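Local coordinates for ABC transporter, solute-binding protein (Staphylococcus aureus, PDB 6LKK) that binds glucose 6-phosphate in the cleft of a periplasmic-binding-protein fold and acts as the G6P sensor of a two-component system, at residues N1-Y9 with E46-G57; T36-H44 with T63-V71. All blocks are in the same frame, centred on the assembly; numbering follows the deposited sequence.

Contact 1. Residues N1-Y9 with E46-G57. With G6P (6-O-phosphono-alpha-D-glucopyranose), chain B.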
# COMPACT_ATOMS: atom_id res chain seq x y z
N ASN A 1 -11.14 -13.15 -23.56
CA ASN A 1 -9.88 -12.61 -24.06
C ASN A 1 -9.25 -11.63 -23.06
O ASN A 1 -8.04 -11.63 -22.87
CB ASN A 1 -10.09 -11.90 -25.40
CG ASN A 1 -10.05 -12.87 -26.58
OD1 ASN A 1 -9.88 -14.07 -26.40
ND2 ASN A 1 -10.21 -12.33 -27.79
N VAL A 2 -10.08 -10.81 -22.43
CA VAL A 2 -9.59 -9.78 -21.52
C VAL A 2 -9.34 -10.38 -20.14
O VAL A 2 -10.13 -11.20 -19.65
CB VAL A 2 -10.58 -8.61 -21.45
CG1 VAL A 2 -10.20 -7.63 -20.35
CG2 VAL A 2 -10.64 -7.90 -22.79
N LEU A 3 -8.24 -9.97 -19.52
CA LEU A 3 -7.91 -10.36 -18.15
C LEU A 3 -8.02 -9.12 -17.27
O LEU A 3 -7.26 -8.16 -17.46
CB LEU A 3 -6.51 -10.96 -18.07
CG LEU A 3 -6.13 -11.70 -16.79
CD1 LEU A 3 -4.90 -12.55 -17.05
CD2 LEU A 3 -5.87 -10.75 -15.62
N THR A 4 -8.94 -9.15 -16.32
CA THR A 4 -9.23 -7.99 -15.48
C THR A 4 -8.48 -8.11 -14.16
O THR A 4 -8.55 -9.14 -13.48
CB THR A 4 -10.73 -7.87 -15.22
OG1 THR A 4 -11.40 -7.64 -16.47
CG2 THR A 4 -11.03 -6.71 -14.27
N VAL A 5 -7.77 -7.04 -13.80
CA VAL A 5 -7.01 -6.95 -12.56
C VAL A 5 -7.69 -5.91 -11.67
O VAL A 5 -7.95 -4.79 -12.11
CB VAL A 5 -5.54 -6.57 -12.82
CG1 VAL A 5 -4.77 -6.39 -11.52
CG2 VAL A 5 -4.87 -7.62 -13.71
N TYR A 6 -7.97 -6.29 -10.42
CA TYR A 6 -8.36 -5.32 -9.40
C TYR A 6 -7.09 -4.80 -8.73
O TYR A 6 -6.23 -5.59 -8.35
CB TYR A 6 -9.26 -5.95 -8.33
CG TYR A 6 -10.50 -6.65 -8.82
CD1 TYR A 6 -10.45 -7.98 -9.24
CD2 TYR A 6 -11.74 -6.02 -8.81
CE1 TYR A 6 -11.60 -8.64 -9.66
CE2 TYR A 6 -12.88 -6.67 -9.23
CZ TYR A 6 -12.81 -7.98 -9.65
OH TYR A 6 -13.94 -8.63 -10.07
N SER A 7 -6.99 -3.48 -8.57
CA SER A 7 -5.80 -2.97 -7.89
C SER A 7 -6.02 -1.59 -7.28
O SER A 7 -6.52 -0.68 -7.96
CB SER A 7 -4.62 -2.91 -8.85
OG SER A 7 -3.47 -2.43 -8.17
N PRO A 8 -5.64 -1.39 -6.01
CA PRO A 8 -5.61 -0.03 -5.46
C PRO A 8 -4.40 0.78 -5.88
O PRO A 8 -4.33 1.98 -5.55
CB PRO A 8 -5.60 -0.27 -3.95
CG PRO A 8 -4.90 -1.57 -3.80
CD PRO A 8 -5.34 -2.40 -4.98
N TYR A 9 -3.43 0.19 -6.58
CA TYR A 9 -2.28 0.94 -7.05
C TYR A 9 -2.72 2.04 -8.01
O TYR A 9 -3.74 1.93 -8.69
CB TYR A 9 -1.28 0.04 -7.77
CG TYR A 9 -0.50 -0.90 -6.89
CD1 TYR A 9 0.30 -0.42 -5.86
CD2 TYR A 9 -0.53 -2.27 -7.11
CE1 TYR A 9 1.03 -1.29 -5.06
CE2 TYR A 9 0.19 -3.14 -6.32
CZ TYR A 9 0.97 -2.64 -5.30
OH TYR A 9 1.69 -3.51 -4.51
N GLU A 46 -20.00 -8.65 -6.44
CA GLU A 46 -20.00 -8.82 -7.89
C GLU A 46 -20.47 -10.22 -8.25
O GLU A 46 -20.12 -11.20 -7.58
CB GLU A 46 -18.60 -8.57 -8.45
CG GLU A 46 -18.54 -8.41 -9.95
CD GLU A 46 -17.16 -7.98 -10.40
OE1 GLU A 46 -16.26 -7.86 -9.54
OE2 GLU A 46 -16.97 -7.76 -11.62
N ASP A 47 -21.27 -10.32 -9.31
CA ASP A 47 -21.75 -11.63 -9.73
C ASP A 47 -20.57 -12.52 -10.12
O ASP A 47 -19.61 -12.08 -10.76
CB ASP A 47 -22.73 -11.51 -10.90
CG ASP A 47 -23.29 -12.85 -11.33
OD1 ASP A 47 -23.96 -13.50 -10.49
OD2 ASP A 47 -23.06 -13.26 -12.48
N PHE A 48 -20.67 -13.79 -9.72
CA PHE A 48 -19.57 -14.74 -9.85
C PHE A 48 -19.08 -14.88 -11.29
O PHE A 48 -17.89 -15.14 -11.52
CB PHE A 48 -20.05 -16.07 -9.27
CG PHE A 48 -19.09 -17.20 -9.41
CD1 PHE A 48 -18.03 -17.35 -8.54
CD2 PHE A 48 -19.30 -18.16 -10.39
CE1 PHE A 48 -17.17 -18.42 -8.67
CE2 PHE A 48 -18.44 -19.23 -10.51
CZ PHE A 48 -17.37 -19.36 -9.65
N SER A 49 -19.97 -14.70 -12.28
CA SER A 49 -19.60 -14.85 -13.68
C SER A 49 -19.00 -13.58 -14.29
O SER A 49 -18.43 -13.66 -15.39
CB SER A 49 -20.82 -15.27 -14.50
OG SER A 49 -21.82 -14.26 -14.48
N GLU A 50 -19.12 -12.43 -13.63
CA GLU A 50 -18.60 -11.18 -14.14
C GLU A 50 -17.23 -10.81 -13.58
O GLU A 50 -16.59 -9.90 -14.10
CB GLU A 50 -19.58 -10.04 -13.84
CG GLU A 50 -20.88 -10.10 -14.63
CD GLU A 50 -22.01 -9.36 -13.94
OE1 GLU A 50 -21.72 -8.49 -13.09
OE2 GLU A 50 -23.19 -9.66 -14.23
N ARG A 51 -16.78 -11.50 -12.54
CA ARG A 51 -15.61 -11.07 -11.79
C ARG A 51 -14.35 -11.08 -12.65
O ARG A 51 -14.24 -11.81 -13.64
CB ARG A 51 -15.39 -11.96 -10.58
CG ARG A 51 -16.38 -11.75 -9.47
CD ARG A 51 -16.11 -12.71 -8.33
NE ARG A 51 -17.02 -12.50 -7.21
CZ ARG A 51 -16.99 -13.21 -6.09
NH1 ARG A 51 -16.10 -14.18 -5.93
NH2 ARG A 51 -17.86 -12.95 -5.12
N GLY A 52 -13.39 -10.26 -12.24
CA GLY A 52 -12.05 -10.31 -12.80
C GLY A 52 -11.27 -11.48 -12.25
O GLY A 52 -11.79 -12.35 -11.55
N ASP A 53 -9.98 -11.47 -12.55
CA ASP A 53 -9.15 -12.66 -12.37
C ASP A 53 -8.05 -12.51 -11.33
O ASP A 53 -7.69 -13.51 -10.70
CB ASP A 53 -8.51 -13.05 -13.71
CG ASP A 53 -9.51 -13.66 -14.66
OD1 ASP A 53 -9.90 -14.83 -14.45
OD2 ASP A 53 -9.94 -12.97 -15.61
N VAL A 54 -7.49 -11.32 -11.14
CA VAL A 54 -6.35 -11.12 -10.25
C VAL A 54 -6.57 -9.86 -9.43
O VAL A 54 -7.08 -8.85 -9.94
CB VAL A 54 -5.03 -11.04 -11.03
CG1 VAL A 54 -3.86 -10.73 -10.10
CG2 VAL A 54 -4.77 -12.35 -11.77
N PHE A 55 -6.19 -9.92 -8.16
CA PHE A 55 -6.17 -8.76 -7.27
C PHE A 55 -4.72 -8.52 -6.89
O PHE A 55 -4.05 -9.43 -6.39
CB PHE A 55 -7.03 -9.01 -6.03
CG PHE A 55 -7.44 -7.76 -5.31
CD1 PHE A 55 -6.51 -6.93 -4.72
CD2 PHE A 55 -8.78 -7.42 -5.22
CE1 PHE A 55 -6.90 -5.78 -4.05
CE2 PHE A 55 -9.18 -6.28 -4.55
CZ PHE A 55 -8.24 -5.46 -3.97
N MET A 56 -4.22 -7.31 -7.14
CA MET A 56 -2.84 -6.98 -6.80
C MET A 56 -2.79 -5.64 -6.08
O MET A 56 -3.41 -4.67 -6.52
CB MET A 56 -1.94 -6.95 -8.05
CG MET A 56 -2.20 -5.80 -9.01
SD MET A 56 -1.15 -5.91 -10.48
CE MET A 56 0.46 -5.50 -9.81
N GLY A 57 -2.05 -5.60 -4.98
CA GLY A 57 -1.94 -4.42 -4.16
C GLY A 57 -2.77 -4.53 -2.89
O GLY A 57 -3.70 -5.34 -2.78
C1 G6P B . -1.31 0.93 0.49
C2 G6P B . -0.60 -0.26 -0.20
C3 G6P B . -0.62 -0.22 -1.68
C4 G6P B . -1.88 0.33 -2.18
C5 G6P B . -1.97 1.80 -1.80
C6 G6P B . -3.31 2.36 -2.16
O1 G6P B . -0.46 1.50 1.44
O2 G6P B . 0.77 -0.34 0.23
O3 G6P B . -0.46 -1.61 -2.20
O4 G6P B . -1.94 0.23 -3.63
O5 G6P B . -1.78 2.03 -0.35
O6 G6P B . -4.30 1.61 -1.50
P G6P B . -5.50 2.41 -0.62
O1P G6P B . -6.50 1.37 -0.13
O2P G6P B . -6.22 3.44 -1.51
O3P G6P B . -4.89 3.09 0.55

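Contact 2. Residues T36-H44 with T63-V71. With G6P (6-O-phosphono-alpha-D-glucopyranose), chain B.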
# COMPACT_ATOMS: atom_id res chain seq x y z
N THR A 36 -8.68 -0.08 -1.46
CA THR A 36 -8.50 -1.52 -1.28
C THR A 36 -9.79 -2.19 -0.83
O THR A 36 -10.25 -3.16 -1.44
CB THR A 36 -7.38 -1.80 -0.26
OG1 THR A 36 -6.14 -1.25 -0.73
CG2 THR A 36 -7.21 -3.30 -0.06
N GLN A 37 -10.38 -1.70 0.27
CA GLN A 37 -11.55 -2.37 0.82
C GLN A 37 -12.79 -2.15 -0.03
O GLN A 37 -13.69 -3.00 -0.03
CB GLN A 37 -11.78 -1.90 2.26
CG GLN A 37 -10.71 -2.36 3.23
CD GLN A 37 -10.57 -3.86 3.28
OE1 GLN A 37 -11.57 -4.59 3.32
NE2 GLN A 37 -9.34 -4.35 3.25
N VAL A 38 -12.86 -1.03 -0.75
CA VAL A 38 -13.97 -0.83 -1.68
C VAL A 38 -13.90 -1.85 -2.81
O VAL A 38 -14.92 -2.46 -3.18
CB VAL A 38 -13.96 0.61 -2.22
CG1 VAL A 38 -15.07 0.81 -3.24
CG2 VAL A 38 -14.12 1.60 -1.07
N LEU A 39 -12.71 -2.06 -3.36
CA LEU A 39 -12.53 -3.09 -4.38
C LEU A 39 -12.95 -4.46 -3.84
O LEU A 39 -13.67 -5.21 -4.51
CB LEU A 39 -11.08 -3.12 -4.84
CG LEU A 39 -10.61 -1.95 -5.71
CD1 LEU A 39 -9.09 -1.98 -5.86
CD2 LEU A 39 -11.27 -1.98 -7.08
N LEU A 40 -12.50 -4.80 -2.63
CA LEU A 40 -12.83 -6.10 -2.06
C LEU A 40 -14.33 -6.22 -1.79
O LEU A 40 -14.91 -7.29 -1.97
CB LEU A 40 -12.03 -6.32 -0.78
CG LEU A 40 -10.53 -6.56 -0.99
CD1 LEU A 40 -9.77 -6.43 0.33
CD2 LEU A 40 -10.29 -7.93 -1.60
N SER A 41 -14.96 -5.13 -1.35
CA SER A 41 -16.39 -5.18 -1.07
C SER A 41 -17.21 -5.30 -2.35
O SER A 41 -18.16 -6.09 -2.42
CB SER A 41 -16.81 -3.94 -0.28
OG SER A 41 -16.26 -3.96 1.03
N ASN A 42 -16.87 -4.52 -3.37
CA ASN A 42 -17.58 -4.62 -4.64
C ASN A 42 -17.34 -5.97 -5.30
O ASN A 42 -18.26 -6.57 -5.87
CB ASN A 42 -17.16 -3.48 -5.57
CG ASN A 42 -17.58 -2.12 -5.06
OD1 ASN A 42 -18.45 -2.01 -4.20
ND2 ASN A 42 -16.97 -1.06 -5.60
N LEU A 43 -16.10 -6.47 -5.22
CA LEU A 43 -15.81 -7.81 -5.72
C LEU A 43 -16.69 -8.85 -5.04
O LEU A 43 -17.24 -9.75 -5.70
CB LEU A 43 -14.33 -8.12 -5.49
CG LEU A 43 -13.73 -9.45 -5.96
CD1 LEU A 43 -12.23 -9.27 -6.18
CD2 LEU A 43 -13.97 -10.57 -4.96
N HIS A 44 -16.85 -8.75 -3.72
CA HIS A 44 -17.65 -9.71 -2.98
C HIS A 44 -19.09 -9.75 -3.49
O HIS A 44 -19.66 -10.84 -3.67
CB HIS A 44 -17.62 -9.37 -1.49
CG HIS A 44 -18.38 -10.32 -0.63
ND1 HIS A 44 -18.03 -11.65 -0.49
CD2 HIS A 44 -19.48 -10.15 0.16
CE1 HIS A 44 -18.87 -12.25 0.34
NE2 HIS A 44 -19.76 -11.36 0.74
N THR A 63 -6.07 -8.40 5.29
CA THR A 63 -7.33 -7.65 5.23
C THR A 63 -8.30 -8.21 4.20
O THR A 63 -9.20 -7.48 3.76
CB THR A 63 -7.07 -6.17 4.96
OG1 THR A 63 -6.38 -6.01 3.72
CG2 THR A 63 -6.24 -5.55 6.09
N ILE A 64 -8.16 -9.47 3.80
CA ILE A 64 -9.18 -10.14 3.00
C ILE A 64 -10.21 -10.72 3.97
O ILE A 64 -9.94 -11.70 4.66
CB ILE A 64 -8.58 -11.23 2.11
CG1 ILE A 64 -7.77 -10.59 0.98
CG2 ILE A 64 -9.68 -12.14 1.54
CD1 ILE A 64 -7.15 -11.58 -0.00
N ASP A 65 -11.39 -10.09 4.02
CA ASP A 65 -12.43 -10.52 4.94
C ASP A 65 -13.28 -11.66 4.39
O ASP A 65 -13.96 -12.34 5.16
CB ASP A 65 -13.34 -9.34 5.29
CG ASP A 65 -12.63 -8.28 6.11
OD1 ASP A 65 -11.74 -8.64 6.91
OD2 ASP A 65 -12.96 -7.09 5.95
N HIS A 66 -13.25 -11.89 3.07
CA HIS A 66 -14.06 -12.91 2.41
C HIS A 66 -13.12 -13.84 1.64
O HIS A 66 -13.04 -13.77 0.41
CB HIS A 66 -15.10 -12.29 1.48
CG HIS A 66 -15.91 -11.21 2.13
ND1 HIS A 66 -16.86 -11.46 3.09
CD2 HIS A 66 -15.91 -9.87 1.94
CE1 HIS A 66 -17.41 -10.33 3.48
NE2 HIS A 66 -16.85 -9.34 2.79
N PRO A 67 -12.41 -14.73 2.34
CA PRO A 67 -11.52 -15.67 1.64
C PRO A 67 -12.23 -16.53 0.62
O PRO A 67 -11.59 -17.02 -0.32
CB PRO A 67 -10.92 -16.51 2.77
CG PRO A 67 -11.79 -16.26 3.96
CD PRO A 67 -12.33 -14.88 3.80
N GLU A 68 -13.54 -16.75 0.77
CA GLU A 68 -14.28 -17.55 -0.21
C GLU A 68 -14.27 -16.92 -1.59
O GLU A 68 -14.58 -17.61 -2.57
CB GLU A 68 -15.73 -17.75 0.26
CG GLU A 68 -16.52 -16.46 0.48
CD GLU A 68 -16.43 -15.94 1.91
OE1 GLU A 68 -15.44 -16.26 2.60
OE2 GLU A 68 -17.35 -15.21 2.33
N ASP A 69 -13.94 -15.64 -1.70
CA ASP A 69 -13.89 -14.96 -2.99
C ASP A 69 -12.58 -15.17 -3.73
O ASP A 69 -12.40 -14.58 -4.80
CB ASP A 69 -14.13 -13.46 -2.79
CG ASP A 69 -15.53 -13.15 -2.32
OD1 ASP A 69 -16.43 -13.99 -2.52
OD2 ASP A 69 -15.74 -12.06 -1.74
N PHE A 70 -11.67 -15.98 -3.20
CA PHE A 70 -10.36 -16.16 -3.79
C PHE A 70 -10.01 -17.64 -3.84
O PHE A 70 -10.62 -18.47 -3.16
CB PHE A 70 -9.29 -15.38 -3.00
CG PHE A 70 -9.52 -13.90 -2.99
CD1 PHE A 70 -10.34 -13.31 -2.04
CD2 PHE A 70 -8.92 -13.10 -3.95
CE1 PHE A 70 -10.55 -11.95 -2.05
CE2 PHE A 70 -9.13 -11.73 -3.95
CZ PHE A 70 -9.95 -11.16 -3.00
N VAL A 71 -9.02 -17.95 -4.66
CA VAL A 71 -8.56 -19.32 -4.88
C VAL A 71 -7.29 -19.54 -4.08
O VAL A 71 -6.38 -18.69 -4.15
CB VAL A 71 -8.33 -19.60 -6.37
CG1 VAL A 71 -7.82 -21.02 -6.59
CG2 VAL A 71 -9.60 -19.36 -7.17
C1 G6P B . -1.31 0.93 0.49
C2 G6P B . -0.60 -0.26 -0.20
C3 G6P B . -0.62 -0.22 -1.68
C4 G6P B . -1.88 0.33 -2.18
C5 G6P B . -1.97 1.80 -1.80
C6 G6P B . -3.31 2.36 -2.16
O1 G6P B . -0.46 1.50 1.44
O2 G6P B . 0.77 -0.34 0.23
O3 G6P B . -0.46 -1.61 -2.20
O4 G6P B . -1.94 0.23 -3.63
O5 G6P B . -1.78 2.03 -0.35
O6 G6P B . -4.30 1.61 -1.50
P G6P B . -5.50 2.41 -0.62
O1P G6P B . -6.50 1.37 -0.13
O2P G6P B . -6.22 3.44 -1.51
O3P G6P B . -4.89 3.09 0.55
O HOH W 1 -6.78 -3.09 3.25
O HOH W 2 -12.22 -7.37 2.69
O HOH W 3 -13.71 -10.02 -1.27
O HOH W 4 -18.19 -6.64 2.19

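Contact 1. Residues N1-Y9 with E46-G57
The ring of Tyr-6 meets Glu-46 at its edge: OE1 of Glu-46 lies in the ring plane, while the carboxylate stands nearly upright to the ring, the two planes 82° apart. The Phe-55 ring is met differently, with the carbonyl oxygen of Tyr-6 over one face, displaced toward the rim, and Gly-57 O at its edge. Its CD2 also packs 3.5 Å from CB of Tyr-6, the two side chains crossing at about a right angle. Pro-8 adds its CD against CE1 of Phe-55.

Beneath these groups strands 2-7 and 54-56 pair in parallel, and Tyr-6 bonds through both its N and its O: its N donates to Val-54 O (2.8 Å) and its O accepts from Met-56 N (2.9 Å). Upstream, Asp-53 N donates to Thr-4 O. On the side of the sheet away from the two rings, Val-5 CG1 packs 3.6 Å from CG of Met-56.

Ser-7 forms an ST turn. With OG of Ser-7 placed anti to the backbone N (chi1 -179°), the hydroxyl donates to Met-56 O (2.8 Å) and accepts from Tyr-9 N. Tyr-9 then lays CE2 3.3 Å from CA of Gly-57, while its hydroxyl bonds to Asp-216, which also hydrogen-bonds G6P, and its CD1 comes 3.2 Å from O4 of G6P.

The Tyr-6 hydroxyl is donor and acceptor at once, accepting an almost straight bond from Gly-52 N and donating to Glu-46 OE1, on the syn side but 34° out of the carboxylate plane, at a short 2.5 Å. Two bonds fix this buried hydroxyl, and the backbone donor probably polarises it. The same bonds tie Glu-46 and Gly-52 to strand 2-7, and the pocket residues Pro-8, Tyr-9 and Gly-57 follow the paired strands.

Contact 2. Residues T36-H44 with T63-V71
Helix 36-45 begins at the phosphate subsite of the G6P pocket, where Thr-36 gives O1P two bonds, from its backbone N (2.9 Å) and from OG1 (2.7 Å); one face of the helix, carrying Gln-37, Leu-40, Leu-43 and His-44, packs on segment 63-71. The next residue, Gln-37, bends at chi2 (-58°) and brings its amide to the backbone carbonyl of Thr-63: NE2 donates to Thr-63 O at 3.2 Å, the acceptor lying close to the amide plane. A water bridges NE2 to Thr-63 OG1, which also bonds to Val-59 O.

At the far end the rings of His-44 and His-66 stack face to face, centroids 3.6 Å apart and planes at 11°. Asp-65 CB lies over the other face of His-66. Asp-69 approaches the His-44 edge in the ring plane, OD2 accepting the ND1 N-H bond through its syn lone pair at 2.6 Å; a water joins the same oxygen to Leu-40 O. OD1 of Asp-69 makes a salt bridge with Arg-51, so the carboxylate links helix and loop and probably helps to keep His-44 in this orientation.

Between these polar ends, CD2 of Leu-40 meets the edge of Phe-70 at CZ (3.5 Å), and CD2 of Leu-43 lies against CB of Asp-69. This apolar seam continues onto Phe-55 of strand 54-56 and Val-221 of strand 213-221, while His-286 of helix 286-293 borders the Gln-37 end.

Overall arrangement
From the N terminus, strand 2-7 enters the sheet first. The chain then runs through helix 11-25, strand 28-33 and helix 36-45 before strand 54-56 pairs with strand 2-7, closing the loop of contact 1. Contact 2 starts within that loop, at 36-44, and closes beyond it at 63-71, so the two cross along the chain. Together they join the parallel strand pair of the mixed sheet, the helix at the phosphate and the segment leading to strand 70-71, which pairs antiparallel with strand 213-221. Arg-51 bridges the two contacts, and Pro-8 meets Thr-36 beside G6P, a worked example of crossing loop closures converging on one binding cleft.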